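Local coordinates for protein oxidoreductase (Thermotoga maritima, PDB 1ZH8) that binds NADP and probably catalyses NADP-linked oxidation or reduction at an alcohol group, as a member of the GFO/IDH/MocA family, at residues E153-G158 with G267-S272; R208-E213 with E258-T263. All coordinates share one frame; numbering follows the deposited sequence.

Contact 1. Residues E153-G158 with G267-S272; sequences ELVESG and GKISIS
Ile269 is the residue on which the last turn of a helix comes to rest against a strand, and it meets that turn with both of its branches. Its CG2 methyl lies 4.2 Å from CD1 of Leu154, and the end of its longer branch, CD1, lies 4.2 Å from CG2 of Val155. One isoleucine therefore touches two consecutive helix residues, a small example of how a branched side chain spreads a helix-to-sheet contact over more than one partner. With CG1 of Ile269 between the backbone N and the carbonyl carbon (chi1 63°), CG2 falls anti to the carbonyl carbon, where it meets Leu154, while CG1 carries CD1 to Val155.

Leu154 points its CB at the strand and carries the larger share of the helix side; its chain runs at a slant across that of Ile269, with a single methyl making the touch. Val155 adds the flank of the turn. The backbones stay well apart, with 8.7 Å between CA of Leu154 and CA of Ile269, and apolar side chains bridge that separation without polar help. The buried surface is modest, 100 Å² over both sides.

Just beyond the contact the helix finishes in a Schellman motif at Gly158, whose positive phi of 90° turns the chain out of the helix; the amide N of Gly158 bonds back to the carbonyl O of Val155 at 3.2 Å.

Helix 146-156 lies here over one face of the mixed sheet. Strand 268-272 runs between strands 259-264 and 275-278, and Ile269 also packs on Ile262 and Leu278 of these neighbours and on Ala151 of the helix. Leu154 reaches Ile276, while Val155 leans on Ile210 and Leu211 of helix 195-211.

Contact 2. Residues R208-E213 with E258-T263; sequences RLILGE and ERFEIT. With EDO (1,2-ethanediol), chain H.
Ile210 and Leu211, at the end of helix 195-211, meet Ile262 and Phe260 of strand 259-264 in a wholly apolar contact that buries 149 Å² over both sides. The tightest approach is between CG2 of Ile210 and CD1 of Ile262, at 3.7 Å. Leu211 supplements it more loosely, its CD1 standing 4.4 Å from the same Ile262 methyl, so the tip of one isoleucine serves two successive helix residues.

The aromatic part of the contact falls to the other branch of Ile210. A chi1 of -63° puts CG2 anti to the backbone N, on the side of Ile262, while CG1 carries CD1 obliquely to the far end of the Phe260 ring, 4.0 Å from CZ. The two side chains approach from opposite directions: the ring, extended from a CB that does not itself face the helix, covers the remaining distance. Phe260 also stacks with Trp168.

The charged groups of 208-213 take no part in the apolar contact. Arg208, itself buried, forms a salt bridge with Glu213 across the helix end, NE to OE1 at 3.0 Å; the N-H aims almost straight, at 167°, and OE1 lies in the guanidinium plane, but is met on its syn side from 28° out of the carboxylate plane. Asp319 and Gln315 bind the other nitrogens of Arg208, which should help fix the group's rotation. At the start of the strand segment a 1,2-ethanediol, probably from the crystallisation liquor, donates through O2 to OE2 of Glu258 at 3.2 Å, an oxygen that also accepts from NE1 of Trp168.

Such an arrangement, a helix end seated by aliphatic residues on the face of an open, largely antiparallel sheet, is characteristic of the C-terminal domain of GFO/IDH/MocA oxidoreductases, where helices cover one side of the sheet.

In the fold
Both contacts belong to the C-terminal domain, with centres about 9 Å apart, and together illustrate how two helices can share one sheet face. Along the chain the helix segments 153-158 and 208-213 come first, then the strand segments 258-263 and 267-272, so the span bridged by contact 2 lies within that bridged by contact 1. The two strands are consecutive and antiparallel, joined by probable hydrogen bonds from Ile271 N to Phe260 O and from Ile269 N to Ile262 O. Their apolar residues thus form a continuous surface beneath both helix ends, binding them into one core, distinct from the parallel sheet of the NADP-binding Rossmann fold.

Contact 1. Residues E153-G158 with G267-S272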
ATOM      1  N   GLU A 153      -1.306 -12.110  19.666  1.00 36.72           N
ATOM      2  CA  GLU A 153      -1.112 -13.488  20.103  1.00 37.14           C
ATOM      3  C   GLU A 153      -1.013 -14.475  18.946  1.00 36.44           C
ATOM      4  O   GLU A 153      -0.079 -15.284  18.898  1.00 38.05           O
ATOM      5  CB  GLU A 153      -2.199 -13.888  21.091  1.00 36.20           C
ATOM      6  CG  GLU A 153      -2.044 -13.132  22.412  1.00 44.86           C
ATOM      7  CD  GLU A 153      -3.350 -12.919  23.164  1.00 50.90           C
ATOM      8  OE1 GLU A 153      -4.366 -13.573  22.830  1.00 59.58           O
ATOM      9  OE2 GLU A 153      -3.353 -12.095  24.107  1.00 52.73           O
ATOM     10  N   LEU A 154      -1.963 -14.407  18.017  1.00 34.07           N
ATOM     11  CA  LEU A 154      -1.915 -15.245  16.835  1.00 32.99           C
ATOM     12  C   LEU A 154      -0.566 -15.108  16.131  1.00 33.23           C
ATOM     13  O   LEU A 154       0.071 -16.110  15.810  1.00 35.32           O
ATOM     14  CB  LEU A 154      -3.074 -14.936  15.876  1.00 30.36           C
ATOM     15  CG  LEU A 154      -4.479 -15.385  16.318  1.00 37.08           C
ATOM     16  CD1 LEU A 154      -5.505 -15.033  15.248  1.00 30.96           C
ATOM     17  CD2 LEU A 154      -4.585 -16.892  16.721  1.00 26.58           C
ATOM     18  N   VAL A 155      -0.120 -13.875  15.919  1.00 32.44           N
ATOM     19  CA  VAL A 155       1.107 -13.626  15.159  1.00 33.12           C
ATOM     20  C   VAL A 155       2.337 -14.131  15.919  1.00 34.44           C
ATOM     21  O   VAL A 155       3.206 -14.804  15.352  1.00 32.29           O
ATOM     22  CB  VAL A 155       1.280 -12.119  14.830  1.00 32.84           C
ATOM     23  CG1 VAL A 155       2.684 -11.838  14.282  1.00 29.63           C
ATOM     24  CG2 VAL A 155       0.192 -11.651  13.875  1.00 29.10           C
ATOM     25  N   GLU A 156       2.395 -13.800  17.204  1.00 35.54           N
ATOM     26  CA  GLU A 156       3.540 -14.165  18.028  1.00 37.92           C
ATOM     27  C   GLU A 156       3.667 -15.661  18.290  1.00 37.73           C
ATOM     28  O   GLU A 156       4.740 -16.127  18.660  1.00 40.82           O
ATOM     29  CB  GLU A 156       3.575 -13.346  19.327  1.00 37.69           C
ATOM     30  CG  GLU A 156       3.988 -11.904  19.040  1.00 42.28           C
ATOM     31  CD  GLU A 156       4.106 -11.010  20.270  1.00 48.50           C
ATOM     32  OE1 GLU A 156       3.997 -11.512  21.413  1.00 48.36           O
ATOM     33  OE2 GLU A 156       4.325  -9.792  20.070  1.00 44.15           O
ATOM     34  N   SER A 157       2.594 -16.416  18.081  1.00 35.79           N
ATOM     35  CA  SER A 157       2.644 -17.848  18.336  1.00 34.35           C
ATOM     36  C   SER A 157       2.891 -18.665  17.067  1.00 32.96           C
ATOM     37  O   SER A 157       2.961 -19.882  17.130  1.00 30.65           O
ATOM     38  CB  SER A 157       1.374 -18.326  19.045  1.00 34.67           C
ATOM     39  OG  SER A 157       0.302 -18.458  18.127  1.00 36.98           O
ATOM     40  N   GLY A 158       3.013 -17.990  15.928  1.00 32.76           N
ATOM     41  CA  GLY A 158       3.318 -18.640  14.652  1.00 32.03           C
ATOM     42  C   GLY A 158       2.121 -19.102  13.824  1.00 32.08           C
ATOM     43  O   GLY A 158       2.278 -19.930  12.932  1.00 31.91           O
ATOM     44  N   GLY A 267       0.049 -18.475   6.135  1.00 39.27           N
ATOM     45  CA  GLY A 267      -1.356 -18.096   6.013  1.00 37.66           C
ATOM     46  C   GLY A 267      -1.594 -16.628   6.324  1.00 37.16           C
ATOM     47  O   GLY A 267      -0.654 -15.844   6.340  1.00 36.63           O
ATOM     48  N   LYS A 268      -2.854 -16.258   6.571  1.00 36.43           N
ATOM     49  CA  LYS A 268      -3.246 -14.855   6.680  1.00 35.77           C
ATOM     50  C   LYS A 268      -4.268 -14.581   7.788  1.00 36.34           C
ATOM     51  O   LYS A 268      -5.009 -15.473   8.196  1.00 37.55           O
ATOM     52  CB  LYS A 268      -3.718 -14.301   5.316  1.00 35.48           C
ATOM     53  CG  LYS A 268      -4.992 -14.887   4.729  1.00 40.61           C
ATOM     54  CD  LYS A 268      -5.329 -14.288   3.340  1.00 44.66           C
ATOM     55  N   ILE A 269      -4.272 -13.355   8.301  1.00 35.99           N
ATOM     56  CA  ILE A 269      -5.353 -12.897   9.170  1.00 35.86           C
ATOM     57  C   ILE A 269      -5.945 -11.576   8.711  1.00 35.27           C
ATOM     58  O   ILE A 269      -5.252 -10.695   8.210  1.00 36.24           O
ATOM     59  CB  ILE A 269      -4.982 -12.781  10.689  1.00 36.01           C
ATOM     60  CG1 ILE A 269      -3.891 -11.757  10.927  1.00 36.31           C
ATOM     61  CG2 ILE A 269      -4.592 -14.132  11.299  1.00 36.34           C
ATOM     62  CD1 ILE A 269      -3.758 -11.419  12.393  1.00 47.31           C
ATOM     63  N   SER A 270      -7.247 -11.453   8.896  1.00 34.72           N
ATOM     64  CA  SER A 270      -7.911 -10.188   8.729  1.00 34.74           C
ATOM     65  C   SER A 270      -8.476  -9.777  10.099  1.00 33.74           C
ATOM     66  O   SER A 270      -8.968 -10.613  10.867  1.00 34.16           O
ATOM     67  CB  SER A 270      -8.969 -10.267   7.623  1.00 32.08           C
ATOM     68  OG  SER A 270     -10.220 -10.613   8.168  1.00 41.04           O
ATOM     69  N   ILE A 271      -8.379  -8.489  10.396  1.00 32.67           N
ATOM     70  CA  ILE A 271      -8.673  -7.950  11.714  1.00 33.65           C
ATOM     71  C   ILE A 271      -9.837  -6.945  11.672  1.00 35.47           C
ATOM     72  O   ILE A 271      -9.828  -6.018  10.852  1.00 36.54           O
ATOM     73  CB  ILE A 271      -7.417  -7.215  12.243  1.00 34.63           C
ATOM     74  CG1 ILE A 271      -6.228  -8.184  12.324  1.00 34.24           C
ATOM     75  CG2 ILE A 271      -7.691  -6.502  13.579  1.00 29.88           C
ATOM     76  CD1 ILE A 271      -4.859  -7.465  12.326  1.00 30.28           C
ATOM     77  N   SER A 272     -10.823  -7.128  12.553  1.00 35.15           N
ATOM     78  CA  SER A 272     -11.885  -6.146  12.742  1.00 37.36           C
ATOM     79  C   SER A 272     -12.204  -5.968  14.219  1.00 40.25           C
ATOM     80  O   SER A 272     -11.807  -6.787  15.050  1.00 39.89           O
ATOM     81  CB  SER A 272     -13.148  -6.569  12.016  1.00 36.51           C
ATOM     82  OG  SER A 272     -12.849  -6.977  10.701  1.00 42.75           O
TER

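Contact 2. Residues R208-E213 with E258-T263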
ATOM      1  N   ARG A 208       2.341  -1.221  16.141  1.00 33.18           N
ATOM      2  CA  ARG A 208       3.480  -1.515  17.003  1.00 34.22           C
ATOM      3  C   ARG A 208       3.144  -2.631  17.997  1.00 33.05           C
ATOM      4  O   ARG A 208       4.000  -3.454  18.334  1.00 31.22           O
ATOM      5  CB  ARG A 208       4.004  -0.264  17.730  1.00 33.55           C
ATOM      6  CG  ARG A 208       4.524   0.856  16.802  1.00 32.62           C
ATOM      7  CD  ARG A 208       4.977   2.101  17.601  1.00 37.30           C
ATOM      8  NE  ARG A 208       5.829   1.745  18.734  1.00 32.89           N
ATOM      9  CZ  ARG A 208       5.448   1.799  20.010  1.00 39.84           C
ATOM     10  NH1 ARG A 208       4.240   2.225  20.324  1.00 35.45           N
ATOM     11  NH2 ARG A 208       6.280   1.429  20.981  1.00 33.59           N
ATOM     12  N   LEU A 209       1.899  -2.671  18.460  1.00 32.99           N
ATOM     13  CA  LEU A 209       1.516  -3.704  19.405  1.00 32.78           C
ATOM     14  C   LEU A 209       1.594  -5.088  18.748  1.00 34.03           C
ATOM     15  O   LEU A 209       2.093  -6.060  19.344  1.00 33.73           O
ATOM     16  CB  LEU A 209       0.114  -3.439  19.919  1.00 34.68           C
ATOM     17  CG  LEU A 209      -0.524  -4.471  20.856  1.00 37.97           C
ATOM     18  CD1 LEU A 209       0.194  -4.472  22.204  1.00 36.18           C
ATOM     19  CD2 LEU A 209      -2.008  -4.161  21.027  1.00 32.99           C
ATOM     20  N   ILE A 210       1.120  -5.164  17.512  1.00 33.36           N
ATOM     21  CA  ILE A 210       0.999  -6.438  16.832  1.00 34.30           C
ATOM     22  C   ILE A 210       2.329  -6.874  16.240  1.00 35.28           C
ATOM     23  O   ILE A 210       2.670  -8.048  16.317  1.00 32.56           O
ATOM     24  CB  ILE A 210      -0.086  -6.402  15.740  1.00 34.84           C
ATOM     25  CG1 ILE A 210      -1.462  -6.132  16.366  1.00 27.48           C
ATOM     26  CG2 ILE A 210      -0.134  -7.738  14.984  1.00 33.60           C
ATOM     27  CD1 ILE A 210      -2.469  -5.587  15.405  1.00 29.31           C
ATOM     28  N   LEU A 211       3.097  -5.926  15.695  1.00 35.78           N
ATOM     29  CA  LEU A 211       4.307  -6.298  14.959  1.00 34.87           C
ATOM     30  C   LEU A 211       5.639  -5.743  15.455  1.00 33.31           C
ATOM     31  O   LEU A 211       6.687  -6.122  14.911  1.00 31.71           O
ATOM     32  CB  LEU A 211       4.130  -6.016  13.453  1.00 35.10           C
ATOM     33  CG  LEU A 211       3.083  -6.891  12.760  1.00 36.73           C
ATOM     34  CD1 LEU A 211       2.683  -6.310  11.424  1.00 38.07           C
ATOM     35  CD2 LEU A 211       3.558  -8.330  12.634  1.00 29.40           C
ATOM     36  N   GLY A 212       5.607  -4.874  16.471  1.00 32.23           N
ATOM     37  CA  GLY A 212       6.824  -4.292  17.057  1.00 31.81           C
ATOM     38  C   GLY A 212       7.207  -2.970  16.391  1.00 36.70           C
ATOM     39  O   GLY A 212       6.400  -2.379  15.653  1.00 38.01           O
ATOM     40  N   GLU A 213       8.438  -2.527  16.627  1.00 36.53           N
ATOM     41  CA  GLU A 213       8.915  -1.212  16.202  1.00 39.96           C
ATOM     42  C   GLU A 213       9.150  -1.087  14.711  1.00 41.73           C
ATOM     43  O   GLU A 213       9.573  -2.044  14.041  1.00 43.56           O
ATOM     44  CB  GLU A 213      10.233  -0.867  16.909  1.00 41.24           C
ATOM     45  CG  GLU A 213      10.227  -1.065  18.434  1.00 46.11           C
ATOM     46  CD  GLU A 213       9.300  -0.120  19.197  1.00 46.44           C
ATOM     47  OE1 GLU A 213       8.608   0.728  18.594  1.00 57.12           O
ATOM     48  OE2 GLU A 213       9.261  -0.231  20.431  1.00 58.34           O
ATOM     49  N   GLU A 258     -12.638  -0.282   5.264  1.00 50.67           N
ATOM     50  CA  GLU A 258     -11.471  -0.744   5.993  1.00 50.09           C
ATOM     51  C   GLU A 258     -11.104  -2.187   5.593  1.00 49.99           C
ATOM     52  O   GLU A 258     -11.979  -3.057   5.479  1.00 50.23           O
ATOM     53  CB  GLU A 258     -11.722  -0.667   7.505  1.00 50.52           C
ATOM     54  CG  GLU A 258     -10.446  -0.736   8.390  1.00 52.01           C
ATOM     55  CD  GLU A 258     -10.658  -0.195   9.823  1.00 58.41           C
ATOM     56  OE1 GLU A 258     -11.503   0.716  10.012  1.00 57.72           O
ATOM     57  OE2 GLU A 258      -9.971  -0.671  10.762  1.00 56.61           O
ATOM     58  N   ARG A 259      -9.816  -2.413   5.331  1.00 46.22           N
ATOM     59  CA  ARG A 259      -9.245  -3.753   5.366  1.00 42.58           C
ATOM     60  C   ARG A 259      -8.034  -3.642   6.266  1.00 40.16           C
ATOM     61  O   ARG A 259      -7.277  -2.675   6.182  1.00 41.18           O
ATOM     62  CB  ARG A 259      -8.856  -4.267   3.969  1.00 41.09           C
ATOM     63  N   PHE A 260      -7.867  -4.613   7.152  1.00 37.10           N
ATOM     64  CA  PHE A 260      -6.679  -4.688   7.970  1.00 34.53           C
ATOM     65  C   PHE A 260      -6.210  -6.141   7.926  1.00 36.15           C
ATOM     66  O   PHE A 260      -6.804  -7.002   8.576  1.00 37.00           O
ATOM     67  CB  PHE A 260      -7.002  -4.196   9.379  1.00 33.07           C
ATOM     68  CG  PHE A 260      -5.803  -4.084  10.289  1.00 33.77           C
ATOM     69  CD1 PHE A 260      -4.508  -4.360   9.825  1.00 35.30           C
ATOM     70  CD2 PHE A 260      -5.967  -3.684  11.604  1.00 31.19           C
ATOM     71  CE1 PHE A 260      -3.409  -4.252  10.664  1.00 29.76           C
ATOM     72  CE2 PHE A 260      -4.874  -3.566  12.455  1.00 35.66           C
ATOM     73  CZ  PHE A 260      -3.592  -3.855  11.990  1.00 39.01           C
ATOM     74  N   GLU A 261      -5.165  -6.408   7.131  1.00 36.41           N
ATOM     75  CA  GLU A 261      -4.716  -7.781   6.803  1.00 34.70           C
ATOM     76  C   GLU A 261      -3.239  -7.995   7.082  1.00 35.06           C
ATOM     77  O   GLU A 261      -2.409  -7.092   6.865  1.00 35.32           O
ATOM     78  CB  GLU A 261      -4.950  -8.089   5.333  1.00 34.04           C
ATOM     79  CG  GLU A 261      -6.399  -8.420   4.967  1.00 38.76           C
ATOM     80  CD  GLU A 261      -6.780  -8.013   3.537  1.00 41.78           C
ATOM     81  OE1 GLU A 261      -5.903  -7.508   2.793  1.00 41.76           O
ATOM     82  OE2 GLU A 261      -7.970  -8.183   3.169  1.00 39.08           O
ATOM     83  N   ILE A 262      -2.904  -9.183   7.575  1.00 33.21           N
ATOM     84  CA  ILE A 262      -1.499  -9.549   7.801  1.00 31.26           C
ATOM     85  C   ILE A 262      -1.282 -10.903   7.155  1.00 32.06           C
ATOM     86  O   ILE A 262      -1.985 -11.860   7.463  1.00 33.63           O
ATOM     87  CB  ILE A 262      -1.107  -9.583   9.299  1.00 28.80           C
ATOM     88  CG1 ILE A 262      -1.542  -8.305   9.991  1.00 26.22           C
ATOM     89  CG2 ILE A 262       0.395  -9.719   9.452  1.00 31.17           C
ATOM     90  CD1 ILE A 262      -1.287  -8.286  11.468  1.00 31.14           C
ATOM     91  N   THR A 263      -0.356 -10.954   6.206  1.00 32.26           N
ATOM     92  CA  THR A 263      -0.052 -12.168   5.471  1.00 30.55           C
ATOM     93  C   THR A 263       1.330 -12.636   5.884  1.00 32.09           C
ATOM     94  O   THR A 263       2.293 -11.845   5.909  1.00 31.50           O
ATOM     95  CB  THR A 263      -0.099 -11.935   3.946  1.00 30.61           C
ATOM     96  OG1 THR A 263      -1.311 -11.260   3.607  1.00 33.77           O
ATOM     97  CG2 THR A 263      -0.072 -13.246   3.187  1.00 30.35           C
TER
HETATM   98  C1  EDO H 404     -10.881  -0.784  14.939  1.00 63.69           C
HETATM   99  O1  EDO H 404     -11.118  -0.586  16.344  1.00 56.51           O
HETATM  100  C2  EDO H 404     -10.835  -2.286  14.618  1.00 61.73           C
HETATM  101  O2  EDO H 404     -10.578  -2.550  13.224  1.00 55.03           O